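Local coordinates for calmodulin binding transcription activator 1 (Homo sapiens, PDB 2CXK), which activates transcription and probably binds DNA sequence-specifically, the part described here being its immunoglobulin-like IPT/TIG domain, at residues C40-I45 against L57-P62; T66-L71 against S83-Y88. One frame throughout, in Å; residues are numbered along the deposited sequence.

Contact 1: C40-I45 against L57-P62; sequences CLFDQI and LRCYCP. With SO4 (sulfate ion), chain F.
Phe42 carries its CG anti to its own carbonyl carbon (chi1 -66°), and the ring that follows reaches across to Cys59, Cys61 and Pro62. Cys59 turns its SG into the crowded position between backbone N and carbonyl carbon (chi1 71°), where the sulfur meets both Cys40 and the Phe42 ring. One face of that ring takes two carbons. Pro62 CD lies 3.8 Å from the ring centroid and is closest to CD1, while Cys61 CB lies 3.9 Å from the centroid, offset toward the CE2–CZ side; both are CH-pi contacts. Cys59 SG instead sits in the ring plane, 3.8 Å from CE1 of Phe42, a sulfur-aromatic contact at the edge. Cys40 SG approaches Cys59 SG at 3.7 Å, too far for a disulfide, so the two small, polarisable sulfurs simply pack in the interior. In this immunoglobulin-like (E-set) domain, strands 38-42 and 56-60 are not paired with each other, and the contact is made by side chains, with Cys40, Phe42, Cys59 and Pro62 pointing toward the opposite segment. Phe86, edge-to-face with Phe42, encloses the ring further. An alanine here would take away the ring and probably leave a gap beside Pro62 CD and Cys61 CB, with Cys59 SG losing its aromatic neighbour. Beyond the strand end, a type I' turn from Phe42 to Ile45 is closed by Ile45 N to Phe42 O at 2.7 Å. It brings Ile45 CG2 to 3.9 Å from Pro62 CB, the two side chains sliding past each other in opposite directions, an apolar contact at the more exposed end. Tyr60 points away from this interior, and its OH donates to O3 of a sulfate, probably from the crystallisation liquor, at 2.6 Å; Lys24 also binds that ion.

Contact 2: T66-L71 against S83-Y88; sequences TGLVTL and SVVFEY
Val69 CG2 reaches over to Tyr88, meeting the edge of its ring 3.8 Å from CE1, with the two side chains crossing at about a right angle. The same methyl lies 3.9 Å from Phe86 CB, so one methyl of a compact branched residue touches both aromatic side chains. Leu71 lies side by side with Val84, pointing the same way, its CB 3.8 Å from Val84 CG2; its CD2 also touches the Phe86 ring. On the other face, Leu68 CD2 rests 3.6 Å from Glu87 CB, crossing the extended Glu87 chain at a slant. CB and CG of Glu87 give the leucine methyl an apolar surface, and the methyl also touches the carboxylate carbon.

Six backbone hydrogen bonds set this register, a pair at each of Gly67–Tyr88, Val69–Phe86 and Leu71–Val84. Tyr88 N to Gly67 O is nearly straight, 175° at the hydrogen, whereas Leu71 N to Val84 O is bent to 133°. Gly67 has a phi of 138°, and at its backbone angles a CB would jam against the preceding carbonyl oxygen, so glycine suits the start of the strand.

Further out, the Tyr88 hydroxyl is hydrogen-bonded to Pro62 O, and the His64 ring meets that of Tyr88. Strand 84-88 also pairs in parallel with strand 11-17, and this antiparallel ladder is thus part of the beta-sandwich of an immunoglobulin-like IPT/TIG domain.

Contact 1 lies near the centre of the domain and is mostly buried; contact 2 is farther out and only partly buried, with one face turned inward and the other more exposed. Their chemistry differs accordingly: sulfur, aromatic and proline groups meet between strands that are not neighbours in contact 1, whereas backbone hydrogen bonds join adjacent strands in contact 2. The two are bound together because strand 38-42 pairs with strand 67-75. Asp43 N is probably hydrogen-bonded to Thr70 O at 2.8 Å, and Phe42 CZ packs 3.5 Å from Leu71 CD1, carrying the apolar core of 40-45/57-62 onto the inward face of 66-71/83-88.

Contact 1: C40-I45 against L57-P62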
ATOM      1  N   CYS A  40      -2.091  13.177  -5.967  1.00 12.67           N
ATOM      2  CA  CYS A  40      -1.556  12.140  -6.834  1.00 13.51           C
ATOM      3  C   CYS A  40      -2.213  12.326  -8.182  1.00 12.31           C
ATOM      4  O   CYS A  40      -3.412  12.590  -8.270  1.00 13.17           O
ATOM      5  CB  CYS A  40      -1.863  10.742  -6.286  1.00 11.12           C
ATOM      6  SG  CYS A  40      -0.956  10.360  -4.766  1.00 14.83           S
ATOM      7  N   LEU A  41      -1.421  12.200  -9.233  1.00 13.22           N
ATOM      8  CA  LEU A  41      -1.943  12.372 -10.578  1.00 13.97           C
ATOM      9  C   LEU A  41      -1.885  11.058 -11.331  1.00 12.39           C
ATOM     10  O   LEU A  41      -0.815  10.464 -11.469  1.00 11.80           O
ATOM     11  CB  LEU A  41      -1.122  13.420 -11.337  1.00 16.21           C
ATOM     12  CG  LEU A  41      -0.804  14.738 -10.621  1.00 21.66           C
ATOM     13  CD1 LEU A  41      -0.087  15.673 -11.584  1.00 24.43           C
ATOM     14  CD2 LEU A  41      -2.073  15.384 -10.123  1.00 21.38           C
ATOM     15  N   PHE A  42      -3.046  10.602 -11.792  1.00 13.47           N
ATOM     16  CA  PHE A  42      -3.157   9.375 -12.575  1.00 13.07           C
ATOM     17  C   PHE A  42      -3.465   9.860 -13.989  1.00 15.66           C
ATOM     18  O   PHE A  42      -4.541  10.400 -14.232  1.00 15.28           O
ATOM     19  CB  PHE A  42      -4.312   8.505 -12.072  1.00 12.78           C
ATOM     20  CG  PHE A  42      -4.106   7.951 -10.687  1.00 10.80           C
ATOM     21  CD1 PHE A  42      -4.239   8.761  -9.569  1.00  9.80           C
ATOM     22  CD2 PHE A  42      -3.790   6.603 -10.505  1.00 12.14           C
ATOM     23  CE1 PHE A  42      -4.065   8.239  -8.279  1.00  9.29           C
ATOM     24  CE2 PHE A  42      -3.612   6.073  -9.223  1.00 10.62           C
ATOM     25  CZ  PHE A  42      -3.752   6.900  -8.110  1.00  7.75           C
ATOM     26  N   ASP A  43      -2.524   9.674 -14.912  1.00 17.40           N
ATOM     27  CA  ASP A  43      -2.698  10.138 -16.285  1.00 18.80           C
ATOM     28  C   ASP A  43      -3.127  11.604 -16.232  1.00 19.61           C
ATOM     29  O   ASP A  43      -4.064  12.021 -16.911  1.00 17.96           O
ATOM     30  CB  ASP A  43      -3.759   9.301 -17.020  1.00 19.59           C
ATOM     31  CG  ASP A  43      -3.787   9.583 -18.526  1.00 22.83           C
ATOM     32  OD1 ASP A  43      -2.719   9.919 -19.078  1.00 24.83           O
ATOM     33  OD2 ASP A  43      -4.859   9.454 -19.161  1.00 22.28           O
ATOM     34  N   GLN A  44      -2.440  12.376 -15.395  1.00 20.86           N
ATOM     35  CA  GLN A  44      -2.729  13.794 -15.221  1.00 23.26           C
ATOM     36  C   GLN A  44      -4.041  14.119 -14.504  1.00 22.65           C
ATOM     37  O   GLN A  44      -4.358  15.292 -14.299  1.00 22.03           O
ATOM     38  CB  GLN A  44      -2.683  14.517 -16.575  1.00 26.35           C
ATOM     39  CG  GLN A  44      -1.341  14.365 -17.278  1.00 29.82           C
ATOM     40  CD  GLN A  44      -0.171  14.746 -16.383  1.00 33.14           C
ATOM     41  OE1 GLN A  44       0.889  14.117 -16.420  1.00 34.55           O
ATOM     42  NE2 GLN A  44      -0.357  15.788 -15.576  1.00 34.26           N
ATOM     43  N   ILE A  45      -4.817  13.103 -14.132  1.00 20.17           N
ATOM     44  CA  ILE A  45      -6.061  13.364 -13.403  1.00 17.84           C
ATOM     45  C   ILE A  45      -5.688  13.424 -11.928  1.00 16.99           C
ATOM     46  O   ILE A  45      -5.203  12.444 -11.363  1.00 15.15           O
ATOM     47  CB  ILE A  45      -7.105  12.253 -13.579  1.00 18.33           C
ATOM     48  CG1 ILE A  45      -7.525  12.138 -15.044  1.00 19.11           C
ATOM     49  CG2 ILE A  45      -8.325  12.566 -12.708  1.00 19.50           C
ATOM     50  CD1 ILE A  45      -8.549  11.046 -15.292  1.00 23.15           C
ATOM     51  N   LEU A  57       1.829   8.137   1.607  1.00 10.79           N
ATOM     52  CA  LEU A  57       0.683   8.893   1.112  1.00  9.04           C
ATOM     53  C   LEU A  57      -0.457   7.946   0.750  1.00 10.06           C
ATOM     54  O   LEU A  57      -0.223   6.850   0.238  1.00 10.52           O
ATOM     55  CB  LEU A  57       1.064   9.691  -0.137  1.00 10.89           C
ATOM     56  CG  LEU A  57       1.882  10.943   0.148  1.00  9.14           C
ATOM     57  CD1 LEU A  57       2.407  11.551  -1.152  1.00 11.14           C
ATOM     58  CD2 LEU A  57       0.995  11.912   0.894  1.00  9.20           C
ATOM     59  N   ARG A  58      -1.684   8.384   1.014  1.00 10.05           N
ATOM     60  CA  ARG A  58      -2.874   7.604   0.687  1.00 10.34           C
ATOM     61  C   ARG A  58      -3.799   8.430  -0.196  1.00  9.91           C
ATOM     62  O   ARG A  58      -4.029   9.606   0.059  1.00  8.89           O
ATOM     63  CB  ARG A  58      -3.651   7.218   1.947  1.00 10.29           C
ATOM     64  CG  ARG A  58      -4.989   6.504   1.650  1.00 13.49           C
ATOM     65  CD  ARG A  58      -5.951   6.546   2.842  1.00 15.47           C
ATOM     66  NE  ARG A  58      -6.380   7.908   3.161  1.00 18.17           N
ATOM     67  CZ  ARG A  58      -6.934   8.278   4.312  1.00 22.39           C
ATOM     68  NH1 ARG A  58      -7.134   7.390   5.280  1.00 22.83           N
ATOM     69  NH2 ARG A  58      -7.290   9.543   4.500  1.00 23.19           N
ATOM     70  N   CYS A  59      -4.341   7.806  -1.230  1.00 10.77           N
ATOM     71  CA  CYS A  59      -5.287   8.493  -2.100  1.00 10.07           C
ATOM     72  C   CYS A  59      -6.250   7.435  -2.613  1.00 10.66           C
ATOM     73  O   CYS A  59      -6.014   6.246  -2.434  1.00 10.72           O
ATOM     74  CB  CYS A  59      -4.568   9.173  -3.272  1.00 10.35           C
ATOM     75  SG  CYS A  59      -3.883   8.056  -4.536  1.00 11.11           S
ATOM     76  N   TYR A  60      -7.346   7.872  -3.215  1.00 10.40           N
ATOM     77  CA  TYR A  60      -8.324   6.958  -3.794  1.00  9.54           C
ATOM     78  C   TYR A  60      -8.261   7.271  -5.286  1.00 10.31           C
ATOM     79  O   TYR A  60      -8.555   8.391  -5.710  1.00 10.75           O
ATOM     80  CB  TYR A  60      -9.698   7.243  -3.195  1.00 10.42           C
ATOM     81  CG  TYR A  60      -9.671   7.163  -1.678  1.00  8.93           C
ATOM     82  CD1 TYR A  60      -9.497   5.938  -1.026  1.00 11.24           C
ATOM     83  CD2 TYR A  60      -9.771   8.314  -0.896  1.00 10.83           C
ATOM     84  CE1 TYR A  60      -9.430   5.869   0.369  1.00 11.64           C
ATOM     85  CE2 TYR A  60      -9.702   8.254   0.492  1.00 12.33           C
ATOM     86  CZ  TYR A  60      -9.537   7.029   1.117  1.00 12.99           C
ATOM     87  OH  TYR A  60      -9.516   6.972   2.489  1.00 13.34           O
ATOM     88  N   CYS A  61      -7.855   6.291  -6.083  1.00 11.04           N
ATOM     89  CA  CYS A  61      -7.686   6.538  -7.507  1.00 11.36           C
ATOM     90  C   CYS A  61      -8.971   6.941  -8.205  1.00 11.72           C
ATOM     91  O   CYS A  61     -10.064   6.588  -7.772  1.00 10.55           O
ATOM     92  CB  CYS A  61      -7.048   5.328  -8.195  1.00 12.23           C
ATOM     93  SG  CYS A  61      -8.102   3.888  -8.406  1.00 13.58           S
ATOM     94  N   PRO A  62      -8.850   7.727  -9.283  1.00 11.54           N
ATOM     95  CA  PRO A  62      -9.998   8.198 -10.065  1.00 12.91           C
ATOM     96  C   PRO A  62     -10.417   7.149 -11.090  1.00 15.30           C
ATOM     97  O   PRO A  62      -9.726   6.147 -11.280  1.00 13.60           O
ATOM     98  CB  PRO A  62      -9.460   9.469 -10.722  1.00 12.55           C
ATOM     99  CG  PRO A  62      -8.039   9.088 -11.009  1.00 11.03           C
ATOM    100  CD  PRO A  62      -7.608   8.394  -9.717  1.00 10.03           C
TER
HETATM  101  S   SO4 F1006     -10.015   3.288   3.669  0.50109.71           S
HETATM  102  O1  SO4 F1006      -8.667   2.679   4.014  0.50 83.28           O
HETATM  103  O2  SO4 F1006     -10.982   2.916   4.783  0.50 84.57           O
HETATM  104  O3  SO4 F1006      -9.839   4.696   3.765  0.50 55.20           O
HETATM  105  O4  SO4 F1006     -10.469   2.594   2.515  0.50 57.47           O

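Contact 2: T66-L71 against S83-Y88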
ATOM      1  N   THR A  66      -9.532   1.554 -19.416  1.00 25.60           N
ATOM      2  CA  THR A  66      -8.575   0.482 -19.226  1.00 26.98           C
ATOM      3  C   THR A  66      -7.306   0.891 -19.957  1.00 26.04           C
ATOM      4  O   THR A  66      -7.361   1.582 -20.975  1.00 26.60           O
ATOM      5  CB  THR A  66      -9.094  -0.836 -19.812  1.00 27.48           C
ATOM      6  OG1 THR A  66      -9.444  -0.633 -21.184  1.00 30.62           O
ATOM      7  CG2 THR A  66     -10.316  -1.309 -19.045  1.00 27.90           C
ATOM      8  N   GLY A  67      -6.164   0.478 -19.421  1.00 26.17           N
ATOM      9  CA  GLY A  67      -4.893   0.816 -20.031  1.00 23.10           C
ATOM     10  C   GLY A  67      -3.880   1.210 -18.976  1.00 23.32           C
ATOM     11  O   GLY A  67      -4.213   1.330 -17.800  1.00 22.18           O
ATOM     12  N   LEU A  68      -2.640   1.411 -19.397  1.00 22.63           N
ATOM     13  CA  LEU A  68      -1.585   1.796 -18.474  1.00 22.03           C
ATOM     14  C   LEU A  68      -1.518   3.313 -18.409  1.00 22.04           C
ATOM     15  O   LEU A  68      -1.691   3.992 -19.421  1.00 23.08           O
ATOM     16  CB  LEU A  68      -0.243   1.236 -18.948  1.00 21.70           C
ATOM     17  CG  LEU A  68      -0.219  -0.275 -19.196  1.00 22.84           C
ATOM     18  CD1 LEU A  68       1.117  -0.674 -19.782  1.00 23.25           C
ATOM     19  CD2 LEU A  68      -0.476  -1.016 -17.898  1.00 21.33           C
ATOM     20  N   VAL A  69      -1.279   3.847 -17.217  1.00 18.94           N
ATOM     21  CA  VAL A  69      -1.190   5.292 -17.057  1.00 16.09           C
ATOM     22  C   VAL A  69      -0.052   5.652 -16.124  1.00 15.88           C
ATOM     23  O   VAL A  69       0.482   4.802 -15.420  1.00 16.32           O
ATOM     24  CB  VAL A  69      -2.495   5.886 -16.472  1.00 18.18           C
ATOM     25  CG1 VAL A  69      -3.670   5.559 -17.374  1.00 18.30           C
ATOM     26  CG2 VAL A  69      -2.737   5.340 -15.068  1.00 17.23           C
ATOM     27  N   THR A  70       0.316   6.925 -16.124  1.00 14.00           N
ATOM     28  CA  THR A  70       1.369   7.420 -15.250  1.00 13.83           C
ATOM     29  C   THR A  70       0.762   7.733 -13.889  1.00 13.44           C
ATOM     30  O   THR A  70      -0.384   8.175 -13.804  1.00 13.76           O
ATOM     31  CB  THR A  70       1.963   8.728 -15.784  1.00 16.53           C
ATOM     32  OG1 THR A  70       0.891   9.635 -16.072  1.00 16.98           O
ATOM     33  CG2 THR A  70       2.778   8.487 -17.039  1.00 15.64           C
ATOM     34  N   LEU A  71       1.529   7.485 -12.829  1.00 12.13           N
ATOM     35  CA  LEU A  71       1.103   7.797 -11.471  1.00 11.46           C
ATOM     36  C   LEU A  71       2.233   8.653 -10.909  1.00 12.94           C
ATOM     37  O   LEU A  71       3.385   8.217 -10.867  1.00 11.94           O
ATOM     38  CB  LEU A  71       0.926   6.521 -10.633  1.00  7.97           C
ATOM     39  CG  LEU A  71       0.676   6.741  -9.132  1.00 11.28           C
ATOM     40  CD1 LEU A  71      -0.478   7.730  -8.922  1.00  8.31           C
ATOM     41  CD2 LEU A  71       0.364   5.397  -8.468  1.00 12.26           C
ATOM     42  N   SER A  83       7.562   9.028 -12.362  1.00 13.75           N
ATOM     43  CA  SER A  83       6.268   8.461 -12.747  1.00 13.95           C
ATOM     44  C   SER A  83       6.403   6.946 -12.664  1.00 14.16           C
ATOM     45  O   SER A  83       7.437   6.403 -13.047  1.00 15.56           O
ATOM     46  CB  SER A  83       5.909   8.820 -14.191  1.00 17.08           C
ATOM     47  OG  SER A  83       5.813  10.220 -14.377  1.00 22.25           O
ATOM     48  N   VAL A  84       5.380   6.270 -12.146  1.00 13.69           N
ATOM     49  CA  VAL A  84       5.393   4.810 -12.083  1.00 13.04           C
ATOM     50  C   VAL A  84       4.139   4.337 -12.792  1.00 12.68           C
ATOM     51  O   VAL A  84       3.147   5.060 -12.871  1.00 14.12           O
ATOM     52  CB  VAL A  84       5.403   4.266 -10.627  1.00 11.79           C
ATOM     53  CG1 VAL A  84       6.700   4.668  -9.937  1.00 11.90           C
ATOM     54  CG2 VAL A  84       4.198   4.786  -9.849  1.00 10.17           C
ATOM     55  N   VAL A  85       4.175   3.121 -13.313  1.00 11.83           N
ATOM     56  CA  VAL A  85       3.024   2.597 -14.025  1.00 12.22           C
ATOM     57  C   VAL A  85       1.864   2.186 -13.118  1.00 14.28           C
ATOM     58  O   VAL A  85       2.064   1.576 -12.067  1.00 14.85           O
ATOM     59  CB  VAL A  85       3.436   1.380 -14.881  1.00 11.74           C
ATOM     60  CG1 VAL A  85       3.915   0.257 -13.974  1.00 11.16           C
ATOM     61  CG2 VAL A  85       2.273   0.918 -15.740  1.00 13.41           C
ATOM     62  N   PHE A  86       0.648   2.546 -13.520  1.00 13.29           N
ATOM     63  CA  PHE A  86      -0.546   2.150 -12.777  1.00 12.89           C
ATOM     64  C   PHE A  86      -1.470   1.607 -13.850  1.00 13.17           C
ATOM     65  O   PHE A  86      -1.628   2.218 -14.905  1.00 13.44           O
ATOM     66  CB  PHE A  86      -1.197   3.332 -12.058  1.00 11.28           C
ATOM     67  CG  PHE A  86      -2.313   2.934 -11.120  1.00 11.91           C
ATOM     68  CD1 PHE A  86      -3.647   3.057 -11.508  1.00 11.99           C
ATOM     69  CD2 PHE A  86      -2.028   2.412  -9.860  1.00 12.58           C
ATOM     70  CE1 PHE A  86      -4.684   2.664 -10.649  1.00 13.75           C
ATOM     71  CE2 PHE A  86      -3.054   2.015  -8.993  1.00 13.31           C
ATOM     72  CZ  PHE A  86      -4.385   2.143  -9.391  1.00 13.02           C
ATOM     73  N   GLU A  87      -2.090   0.469 -13.586  1.00 13.95           N
ATOM     74  CA  GLU A  87      -2.944  -0.134 -14.589  1.00 16.12           C
ATOM     75  C   GLU A  87      -4.423  -0.225 -14.281  1.00 17.30           C
ATOM     76  O   GLU A  87      -4.824  -0.646 -13.201  1.00 17.52           O
ATOM     77  CB  GLU A  87      -2.426  -1.537 -14.926  1.00 16.41           C
ATOM     78  CG  GLU A  87      -3.385  -2.355 -15.785  1.00 20.64           C
ATOM     79  CD  GLU A  87      -2.768  -3.640 -16.311  1.00 23.71           C
ATOM     80  OE1 GLU A  87      -1.903  -4.212 -15.616  1.00 22.83           O
ATOM     81  OE2 GLU A  87      -3.167  -4.083 -17.416  1.00 23.18           O
ATOM     82  N   TYR A  88      -5.233   0.189 -15.247  1.00 17.84           N
ATOM     83  CA  TYR A  88      -6.671   0.071 -15.120  1.00 19.32           C
ATOM     84  C   TYR A  88      -7.008  -1.164 -15.950  1.00 22.80           C
ATOM     85  O   TYR A  88      -6.798  -1.192 -17.168  1.00 21.74           O
ATOM     86  CB  TYR A  88      -7.385   1.314 -15.653  1.00 18.53           C
ATOM     87  CG  TYR A  88      -7.320   2.483 -14.694  1.00 17.30           C
ATOM     88  CD1 TYR A  88      -6.258   3.386 -14.726  1.00 16.50           C
ATOM     89  CD2 TYR A  88      -8.299   2.653 -13.713  1.00 16.11           C
ATOM     90  CE1 TYR A  88      -6.172   4.431 -13.803  1.00 17.23           C
ATOM     91  CE2 TYR A  88      -8.219   3.692 -12.785  1.00 15.99           C
ATOM     92  CZ  TYR A  88      -7.154   4.576 -12.837  1.00 15.72           C
ATOM     93  OH  TYR A  88      -7.079   5.612 -11.926  1.00 15.04           O
TER